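Local coordinates for protein URE2 (PDB 4EXJ) that is of unknown function but, as a URE2-like member of the glutathione S-transferase superfamily, probably binds glutathione and may act as a transferase or in transcription regulation, at residues M3-T11 with P27-W35; L48-D59 with P64-I75. All blocks are in the same frame, centred on the assembly; numbering follows the deposited sequence.

Contact 1: residues M3-T11 with P27-W35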
loop_
_atom_site.group_PDB
_atom_site.type_symbol
_atom_site.label_atom_id
_atom_site.label_comp_id
_atom_site.label_asym_id
_atom_site.label_seq_id
_atom_site.Cartn_x
_atom_site.Cartn_y
_atom_site.Cartn_z
ATOM N N MET B 3 10.593 5.377 26.395
ATOM C CA MET B 3 10.249 4.063 25.867
ATOM C C MET B 3 9.240 4.217 24.735
ATOM O O MET B 3 8.355 5.061 24.795
ATOM C CB MET B 3 9.683 3.152 26.957
ATOM C CG MET B 3 9.765 1.677 26.608
ATOM S SD MET B 3 9.105 0.596 27.885
ATOM C CE MET B 3 9.726 -0.993 27.334
ATOM N N ALA B 4 9.381 3.392 23.706
ATOM C CA ALA B 4 8.478 3.448 22.561
ATOM C C ALA B 4 7.059 3.028 22.962
ATOM O O ALA B 4 6.874 2.130 23.792
ATOM C CB ALA B 4 9.012 2.569 21.430
ATOM N N ILE B 5 6.067 3.672 22.348
ATOM C CA ILE B 5 4.663 3.375 22.600
ATOM C C ILE B 5 3.927 3.028 21.305
ATOM O O ILE B 5 3.890 3.837 20.369
ATOM C CB ILE B 5 3.909 4.593 23.172
ATOM C CG1 ILE B 5 4.640 5.185 24.379
ATOM C CG2 ILE B 5 2.455 4.213 23.489
ATOM C CD1 ILE B 5 4.042 6.506 24.846
ATOM N N LEU B 6 3.300 1.856 21.277
ATOM C CA LEU B 6 2.448 1.494 20.152
ATOM C C LEU B 6 0.989 1.763 20.491
ATOM O O LEU B 6 0.401 1.102 21.358
ATOM C CB LEU B 6 2.645 0.022 19.794
ATOM C CG LEU B 6 1.742 -0.494 18.661
ATOM C CD1 LEU B 6 2.173 0.077 17.318
ATOM C CD2 LEU B 6 1.870 -2.002 18.643
ATOM N N TYR B 7 0.413 2.756 19.836
ATOM C CA TYR B 7 -1.014 3.034 19.960
ATOM C C TYR B 7 -1.704 2.204 18.888
ATOM O O TYR B 7 -1.412 2.336 17.697
ATOM C CB TYR B 7 -1.327 4.504 19.747
ATOM C CG TYR B 7 -0.731 5.401 20.813
ATOM C CD1 TYR B 7 -1.396 5.590 22.019
ATOM C CD2 TYR B 7 0.485 6.034 20.620
ATOM C CE1 TYR B 7 -0.874 6.394 23.007
ATOM C CE2 TYR B 7 1.027 6.857 21.617
ATOM C CZ TYR B 7 0.331 7.024 22.806
ATOM O OH TYR B 7 0.833 7.825 23.807
ATOM N N THR B 8 -2.595 1.324 19.305
ATOM C CA THR B 8 -3.211 0.448 18.319
ATOM C C THR B 8 -4.589 -0.034 18.746
ATOM O O THR B 8 -5.074 0.318 19.822
ATOM C CB THR B 8 -2.268 -0.735 17.984
ATOM O OG1 THR B 8 -2.763 -1.439 16.829
ATOM C CG2 THR B 8 -2.121 -1.688 19.150
ATOM N N GLY B 9 -5.213 -0.832 17.888
ATOM C CA GLY B 9 -6.546 -1.364 18.144
ATOM C C GLY B 9 -6.553 -2.799 17.674
ATOM O O GLY B 9 -5.668 -3.204 16.947
ATOM N N PRO B 10 -7.549 -3.579 18.096
ATOM C CA PRO B 10 -7.615 -4.989 17.704
ATOM C C PRO B 10 -8.195 -5.166 16.303
ATOM O O PRO B 10 -9.295 -5.705 16.122
ATOM C CB PRO B 10 -8.548 -5.585 18.771
ATOM C CG PRO B 10 -9.477 -4.433 19.096
ATOM C CD PRO B 10 -8.583 -3.222 19.086
ATOM N N THR B 11 -7.447 -4.719 15.300
ATOM C CA THR B 11 -7.947 -4.732 13.931
ATOM C C THR B 11 -6.949 -5.344 12.943
ATOM O O THR B 11 -5.817 -5.716 13.306
ATOM C CB THR B 11 -8.246 -3.326 13.458
ATOM O OG1 THR B 11 -7.010 -2.604 13.412
ATOM C CG2 THR B 11 -9.221 -2.621 14.426
ATOM N N PRO B 27 11.139 -3.616 23.546
ATOM C CA PRO B 27 10.838 -2.657 24.595
ATOM C C PRO B 27 9.823 -1.642 24.096
ATOM O O PRO B 27 10.132 -0.465 23.939
ATOM C CB PRO B 27 12.194 -2.001 24.859
ATOM C CG PRO B 27 12.925 -2.108 23.560
ATOM C CD PRO B 27 12.483 -3.423 22.971
ATOM N N ILE B 28 8.618 -2.123 23.816
ATOM C CA ILE B 28 7.563 -1.284 23.282
ATOM C C ILE B 28 6.339 -1.365 24.175
ATOM O O ILE B 28 5.794 -2.443 24.379
ATOM C CB ILE B 28 7.138 -1.762 21.870
ATOM C CG1 ILE B 28 8.330 -1.756 20.913
ATOM C CG2 ILE B 28 5.986 -0.903 21.343
ATOM C CD1 ILE B 28 7.965 -2.127 19.492
ATOM N N LYS B 29 5.900 -0.230 24.704
ATOM C CA LYS B 29 4.695 -0.226 25.513
ATOM C C LYS B 29 3.480 -0.215 24.609
ATOM O O LYS B 29 3.422 0.562 23.662
ATOM C CB LYS B 29 4.671 0.981 26.453
ATOM C CG LYS B 29 5.560 0.791 27.676
ATOM C CD LYS B 29 5.538 2.001 28.597
ATOM C CE LYS B 29 6.399 1.762 29.825
ATOM N NZ LYS B 29 6.420 2.946 30.727
ATOM N N VAL B 30 2.513 -1.079 24.899
ATOM C CA VAL B 30 1.299 -1.151 24.083
ATOM C C VAL B 30 0.113 -0.425 24.697
ATOM O O VAL B 30 -0.309 -0.731 25.817
ATOM C CB VAL B 30 0.892 -2.611 23.784
ATOM C CG1 VAL B 30 -0.396 -2.648 22.955
ATOM C CG2 VAL B 30 2.008 -3.337 23.074
ATOM N N HIS B 31 -0.419 0.548 23.962
ATOM C CA HIS B 31 -1.630 1.228 24.376
ATOM C C HIS B 31 -2.769 0.750 23.503
ATOM O O HIS B 31 -2.985 1.280 22.413
ATOM C CB HIS B 31 -1.457 2.740 24.246
ATOM C CG HIS B 31 -2.598 3.535 24.797
ATOM N ND1 HIS B 31 -3.799 3.672 24.137
ATOM C CD2 HIS B 31 -2.716 4.247 25.944
ATOM C CE1 HIS B 31 -4.610 4.430 24.853
ATOM N NE2 HIS B 31 -3.977 4.791 25.954
ATOM N N MET B 32 -3.484 -0.270 23.975
ATOM C CA MET B 32 -4.583 -0.861 23.210
ATOM C C MET B 32 -5.898 -0.094 23.405
ATOM O O MET B 32 -6.443 -0.046 24.516
ATOM C CB MET B 32 -4.741 -2.350 23.577
ATOM C CG MET B 32 -5.856 -3.085 22.832
ATOM S SD MET B 32 -5.534 -3.303 21.066
ATOM C CE MET B 32 -4.246 -4.543 21.080
ATOM N N PHE B 33 -6.391 0.527 22.343
ATOM C CA PHE B 33 -7.671 1.233 22.387
ATOM C C PHE B 33 -8.810 0.229 22.463
ATOM O O PHE B 33 -8.686 -0.889 21.958
ATOM C CB PHE B 33 -7.897 2.067 21.113
ATOM C CG PHE B 33 -6.987 3.272 20.979
ATOM C CD1 PHE B 33 -6.920 4.235 21.977
ATOM C CD2 PHE B 33 -6.226 3.456 19.830
ATOM C CE1 PHE B 33 -6.080 5.349 21.840
ATOM C CE2 PHE B 33 -5.400 4.557 19.685
ATOM C CZ PHE B 33 -5.331 5.511 20.694
ATOM N N HIS B 34 -9.925 0.636 23.074
ATOM C CA HIS B 34 -11.192 -0.069 22.878
ATOM C C HIS B 34 -11.634 0.105 21.428
ATOM O O HIS B 34 -11.217 1.050 20.751
ATOM C CB HIS B 34 -12.268 0.461 23.833
ATOM C CG HIS B 34 -12.277 -0.217 25.170
ATOM N ND1 HIS B 34 -11.419 0.137 26.192
ATOM C CD2 HIS B 34 -13.037 -1.229 25.651
ATOM C CE1 HIS B 34 -11.652 -0.628 27.243
ATOM N NE2 HIS B 34 -12.629 -1.466 26.941
ATOM N N TRP B 35 -12.465 -0.803 20.936
ATOM C CA TRP B 35 -12.884 -0.741 19.537
ATOM C C TRP B 35 -14.391 -0.925 19.357
ATOM O O TRP B 35 -14.946 -1.944 19.776
ATOM C CB TRP B 35 -12.106 -1.760 18.682
ATOM C CG TRP B 35 -11.907 -1.272 17.308
ATOM C CD1 TRP B 35 -12.548 -1.690 16.182
ATOM C CD2 TRP B 35 -11.034 -0.208 16.901
ATOM N NE1 TRP B 35 -12.123 -0.964 15.094
ATOM C CE2 TRP B 35 -11.189 -0.051 15.510
ATOM C CE3 TRP B 35 -10.131 0.619 17.581
ATOM C CZ2 TRP B 35 -10.472 0.897 14.777
ATOM C CZ3 TRP B 35 -9.417 1.555 16.857
ATOM C CH2 TRP B 35 -9.594 1.694 15.475
HETATM O O HOH W 1 11.961 1.430 23.100
#

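Contact 2: residues L48-D59 with P64-I75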
loop_
_atom_site.group_PDB
_atom_site.type_symbol
_atom_site.label_atom_id
_atom_site.label_comp_id
_atom_site.label_asym_id
_atom_site.label_seq_id
_atom_site.Cartn_x
_atom_site.Cartn_y
_atom_site.Cartn_z
ATOM N N LEU B 48 -0.321 12.934 16.463
ATOM C CA LEU B 48 0.594 11.813 16.233
ATOM C C LEU B 48 0.362 11.190 14.854
ATOM O O LEU B 48 1.313 10.769 14.169
ATOM C CB LEU B 48 0.405 10.746 17.312
ATOM C CG LEU B 48 0.674 11.152 18.775
ATOM C CD1 LEU B 48 0.380 9.995 19.721
ATOM C CD2 LEU B 48 2.107 11.616 18.948
ATOM N N ASN B 49 -0.905 11.144 14.453
ATOM C CA ASN B 49 -1.311 10.458 13.223
ATOM C C ASN B 49 -2.488 11.170 12.578
ATOM O O ASN B 49 -3.634 10.866 12.867
ATOM C CB ASN B 49 -1.656 8.984 13.529
ATOM C CG ASN B 49 -1.821 8.149 12.271
ATOM O OD1 ASN B 49 -2.164 8.671 11.212
ATOM N ND2 ASN B 49 -1.557 6.844 12.379
ATOM N N PRO B 50 -2.204 12.156 11.711
ATOM C CA PRO B 50 -3.289 12.946 11.098
ATOM C C PRO B 50 -4.237 12.124 10.222
ATOM O O PRO B 50 -5.352 12.559 9.943
ATOM C CB PRO B 50 -2.549 13.989 10.238
ATOM C CG PRO B 50 -1.091 13.709 10.384
ATOM C CD PRO B 50 -0.870 12.731 11.485
ATOM N N ALA B 51 -3.800 10.942 9.807
ATOM C CA ALA B 51 -4.663 10.044 9.035
ATOM C C ALA B 51 -5.826 9.524 9.876
ATOM O O ALA B 51 -6.814 9.032 9.331
ATOM C CB ALA B 51 -3.856 8.882 8.472
ATOM N N GLY B 52 -5.695 9.614 11.201
ATOM C CA GLY B 52 -6.766 9.233 12.126
ATOM C C GLY B 52 -7.073 7.746 12.188
ATOM O O GLY B 52 -8.195 7.343 12.509
ATOM N N ILE B 53 -6.073 6.934 11.924
ATOM C CA ILE B 53 -6.202 5.501 11.925
ATOM C C ILE B 53 -5.157 4.904 12.843
ATOM O O ILE B 53 -4.232 5.559 13.202
ATOM C CB ILE B 53 -5.973 4.910 10.522
ATOM C CG1 ILE B 53 -4.595 5.297 10.007
ATOM C CG2 ILE B 53 -7.018 5.356 9.591
ATOM C CD1 ILE B 53 -4.209 4.667 8.701
ATOM N N VAL B 54 -5.369 3.667 13.245
ATOM C CA VAL B 54 -4.392 2.926 14.002
ATOM C C VAL B 54 -3.637 2.081 13.027
ATOM O O VAL B 54 -4.145 1.790 11.991
ATOM C CB VAL B 54 -5.024 1.997 15.045
ATOM C CG1 VAL B 54 -5.719 2.761 16.073
ATOM C CG2 VAL B 54 -5.907 0.950 14.402
ATOM N N PRO B 55 -2.437 1.671 13.356
ATOM C CA PRO B 55 -1.737 2.022 14.574
ATOM C C PRO B 55 -0.740 3.142 14.387
ATOM O O PRO B 55 -0.477 3.517 13.312
ATOM C CB PRO B 55 -0.962 0.763 14.865
ATOM C CG PRO B 55 -0.680 0.190 13.545
ATOM C CD PRO B 55 -1.735 0.616 12.624
ATOM N N THR B 56 -0.205 3.636 15.487
ATOM C CA THR B 56 0.911 4.574 15.461
ATOM C C THR B 56 1.944 4.101 16.463
ATOM O O THR B 56 1.617 3.841 17.617
ATOM C CB THR B 56 0.468 5.975 15.902
ATOM O OG1 THR B 56 -0.566 6.435 15.053
ATOM C CG2 THR B 56 1.649 6.952 15.800
ATOM N N LEU B 57 3.199 4.015 16.044
ATOM C CA LEU B 57 4.286 3.792 16.971
ATOM C C LEU B 57 4.991 5.109 17.251
ATOM O O LEU B 57 5.498 5.732 16.328
ATOM C CB LEU B 57 5.292 2.837 16.353
ATOM C CG LEU B 57 6.469 2.487 17.248
ATOM C CD1 LEU B 57 6.005 1.725 18.493
ATOM C CD2 LEU B 57 7.455 1.656 16.450
ATOM N N VAL B 58 5.036 5.533 18.511
ATOM C CA VAL B 58 5.856 6.691 18.856
ATOM C C VAL B 58 7.216 6.139 19.292
ATOM O O VAL B 58 7.287 5.326 20.204
ATOM C CB VAL B 58 5.215 7.538 19.968
ATOM C CG1 VAL B 58 6.152 8.685 20.365
ATOM C CG2 VAL B 58 3.862 8.083 19.510
ATOM N N ASP B 59 8.290 6.533 18.617
ATOM C CA ASP B 59 9.573 5.866 18.843
ATOM C C ASP B 59 10.249 6.382 20.106
ATOM O O ASP B 59 9.723 7.272 20.784
ATOM C CB ASP B 59 10.505 5.985 17.628
ATOM C CG ASP B 59 11.106 7.371 17.480
ATOM O OD1 ASP B 59 10.834 8.232 18.342
ATOM O OD2 ASP B 59 11.837 7.600 16.490
ATOM N N PRO B 64 6.448 10.013 15.752
ATOM C CA PRO B 64 5.481 9.007 15.332
ATOM C C PRO B 64 5.887 8.342 14.020
ATOM O O PRO B 64 6.351 9.019 13.087
ATOM C CB PRO B 64 4.186 9.804 15.147
ATOM C CG PRO B 64 4.519 11.246 15.389
ATOM C CD PRO B 64 6.002 11.380 15.447
ATOM N N ILE B 65 5.723 7.020 13.979
ATOM C CA ILE B 65 5.882 6.217 12.775
ATOM C C ILE B 65 4.469 5.697 12.475
ATOM O O ILE B 65 3.803 5.175 13.370
ATOM C CB ILE B 65 6.789 4.994 13.031
ATOM C CG1 ILE B 65 8.058 5.374 13.792
ATOM C CG2 ILE B 65 7.154 4.299 11.718
ATOM C CD1 ILE B 65 8.996 6.249 13.002
ATOM N N THR B 66 3.995 5.866 11.245
ATOM C CA THR B 66 2.621 5.454 10.924
ATOM C C THR B 66 2.624 4.472 9.757
ATOM O O THR B 66 3.679 4.224 9.158
ATOM C CB THR B 66 1.712 6.633 10.564
ATOM O OG1 THR B 66 2.146 7.230 9.330
ATOM C CG2 THR B 66 1.695 7.689 11.699
ATOM N N GLU B 67 1.428 3.945 9.460
ATOM C CA GLU B 67 1.156 2.935 8.395
ATOM C C GLU B 67 1.621 1.541 8.855
ATOM O O GLU B 67 2.803 1.284 9.027
ATOM C CB GLU B 67 1.741 3.336 7.020
ATOM C CG GLU B 67 1.299 4.707 6.503
ATOM C CD GLU B 67 -0.203 4.811 6.267
ATOM O OE1 GLU B 67 -0.800 3.839 5.763
ATOM O OE2 GLU B 67 -0.780 5.871 6.579
ATOM N N SER B 68 0.656 0.649 9.080
ATOM C CA SER B 68 0.934 -0.608 9.724
ATOM C C SER B 68 2.120 -1.369 9.116
ATOM O O SER B 68 2.983 -1.844 9.851
ATOM C CB SER B 68 -0.328 -1.474 9.691
ATOM O OG SER B 68 -0.185 -2.541 10.593
ATOM N N ASN B 69 2.133 -1.546 7.793
ATOM C CA ASN B 69 3.196 -2.373 7.200
ATOM C C ASN B 69 4.544 -1.654 7.203
ATOM O O ASN B 69 5.600 -2.280 7.264
ATOM C CB ASN B 69 2.806 -2.891 5.809
ATOM C CG ASN B 69 1.755 -3.959 5.899
ATOM O OD1 ASN B 69 1.262 -4.235 6.989
ATOM N ND2 ASN B 69 1.411 -4.580 4.778
ATOM N N ASN B 70 4.498 -0.328 7.196
ATOM C CA ASN B 70 5.702 0.468 7.447
ATOM C C ASN B 70 6.229 0.326 8.891
ATOM O O ASN B 70 7.424 0.271 9.139
ATOM C CB ASN B 70 5.388 1.937 7.159
ATOM C CG ASN B 70 6.575 2.819 7.406
ATOM O OD1 ASN B 70 7.645 2.599 6.840
ATOM N ND2 ASN B 70 6.412 3.794 8.285
ATOM N N ILE B 71 5.323 0.295 9.857
ATOM C CA ILE B 71 5.724 0.079 11.229
ATOM C C ILE B 71 6.350 -1.311 11.363
ATOM O O ILE B 71 7.323 -1.475 12.078
ATOM C CB ILE B 71 4.541 0.281 12.178
ATOM C CG1 ILE B 71 4.079 1.742 12.081
ATOM C CG2 ILE B 71 4.922 -0.131 13.610
ATOM C CD1 ILE B 71 2.671 1.992 12.717
ATOM N N LEU B 72 5.813 -2.310 10.664
ATOM C CA LEU B 72 6.464 -3.615 10.650
ATOM C C LEU B 72 7.934 -3.468 10.276
ATOM O O LEU B 72 8.821 -4.052 10.922
ATOM C CB LEU B 72 5.768 -4.589 9.676
ATOM C CG LEU B 72 4.476 -5.223 10.204
ATOM C CD1 LEU B 72 3.818 -6.094 9.118
ATOM C CD2 LEU B 72 4.704 -6.046 11.473
ATOM N N LEU B 73 8.182 -2.730 9.195
ATOM C CA LEU B 73 9.558 -2.522 8.708
ATOM C C LEU B 73 10.415 -1.779 9.730
ATOM O O LEU B 73 11.585 -2.131 9.961
ATOM C CB LEU B 73 9.557 -1.786 7.368
ATOM C CG LEU B 73 9.109 -2.676 6.206
ATOM C CD1 LEU B 73 8.595 -1.882 4.999
ATOM C CD2 LEU B 73 10.306 -3.577 5.813
ATOM N N TYR B 74 9.831 -0.763 10.341
ATOM C CA TYR B 74 10.539 0.035 11.336
ATOM C C TYR B 74 10.914 -0.796 12.551
ATOM O O TYR B 74 12.043 -0.729 13.025
ATOM C CB TYR B 74 9.702 1.227 11.775
ATOM C CG TYR B 74 10.380 1.981 12.890
ATOM C CD1 TYR B 74 11.280 3.000 12.602
ATOM C CD2 TYR B 74 10.158 1.630 14.220
ATOM C CE1 TYR B 74 11.933 3.688 13.631
ATOM C CE2 TYR B 74 10.796 2.307 15.249
ATOM C CZ TYR B 74 11.680 3.333 14.944
ATOM O OH TYR B 74 12.321 3.995 15.975
ATOM N N ILE B 75 9.967 -1.587 13.058
ATOM C CA ILE B 75 10.221 -2.417 14.231
ATOM C C ILE B 75 11.277 -3.470 13.945
ATOM O O ILE B 75 12.180 -3.682 14.748
ATOM C CB ILE B 75 8.931 -3.068 14.768
ATOM C CG1 ILE B 75 8.038 -1.988 15.392
ATOM C CG2 ILE B 75 9.282 -4.174 15.768
ATOM C CD1 ILE B 75 6.582 -2.416 15.651
HETATM O O HOH W 2 -1.183 4.052 10.664
HETATM O O HOH W 3 -2.207 1.673 9.265
HETATM O O HOH W 4 13.580 6.014 15.573
#

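Contact 1: residues M3-T11 with P27-W35
Met-3 lays its thioether across the aliphatic chain of Lys-29 at about a right angle, SD coming 3.5 Å from Lys-29 CE. With Met-3 CG anti to the backbone N (chi1 -160°) and the rest extended, the methyl CE continues past the lysine to Pro-27, where it rests 3.6 Å from CB. A long flexible residue suits this exposed edge, and the Lys-29 methylenes CG and CE pack on the sulfur, the apolar part of a long polar residue. Both backbone polar atoms of Lys-29 turn to strand 4-8 and bracket Ile-5: N donates to Ala-4 O, and O accepts from Leu-6 N at 2.7 Å.

Thr-8 plays the same part at the far end. Its N bonds to His-31 O at 3.1 Å and its O takes Phe-33 N at 2.9 Å, almost straight at 172°. The beta-branched side chain suits the extended backbone; CG2 lies 4.0 Å from Met-32 CE, while OG1 bonds to Gly-14 O. Beyond the strand, the Thr-11 methyl CG2 sits over the five-membered ring of Trp-35 in a CH-pi contact.

Parallel strands 4-8 and 28-32, joined through helix 15-23, form the beta-alpha-beta unit that opens the thioredoxin-like domain of glutathione transferases.

Contact 2: residues L48-D59 with P64-I75
Leu-57 and Ile-65 face each other as the antiparallel hydrogen-bonded pair of a hairpin: Leu-57 N reaches Ile-65 O at 3.0 Å, and Ile-65 N returns to Leu-57 O at 2.7 Å.

The apolar contacts centre on Leu-57. CG anti to the backbone N (chi1 -178°) and chi2 near 64° together bring CD2 to helix 68-75; there it meets the Tyr-74 ring at CD2, 3.5 Å away, and Ile-75 CG1. Ile-71 slides past Pro-55, its CD1 3.9 Å from the proline CG; these apolar side chains pack strand against helix. Trp-97 of the second subunit meets the Tyr-74 ring edge-to-face.

Away from the hairpin, polar links run through water. One water accepts from Glu-67 N and donates to Pro-55 O at 2.8 Å, with Asn-49 ND2 as a third, longer partner. That amide also gives an in-plane bond of 2.9 Å to Thr-56 OG1, itself bonded to Tyr-45 OH, while Thr-66 CG2 packs against ND2 at 3.4 Å.

Pro-55, after a cis peptide bond, leads into strand 56-58, and Glu-67 holds the N-cap position before Ser-68. Such a cis-proline before this strand is a hallmark of thioredoxin-like domains; in glutathione transferases its loop and the following helix start typically line the glutathione site, consistent with such a role here.

From the N terminus, strand 4-8 runs into helix 15-23, and the chain returns as strand 28-32, so contact 1 closes a loop that holds the helix. After helix 43-48 the chain enters contact 2, whose much shorter loop is the hairpin turn between strands 56-58 and 64-66; it then continues into helix 68-79. The two contacts are in series, yet they share one four-stranded sheet ordered 28-32, 4-8, 56-58, 64-66. Backbone bonds of Ile-5 with Val-58 and Tyr-7 with Thr-56 seam them together. Helices 15-23 and 68-79 pack on the face bearing Leu-6 and Ile-28, and helix 43-48 meets Tyr-7 on the other.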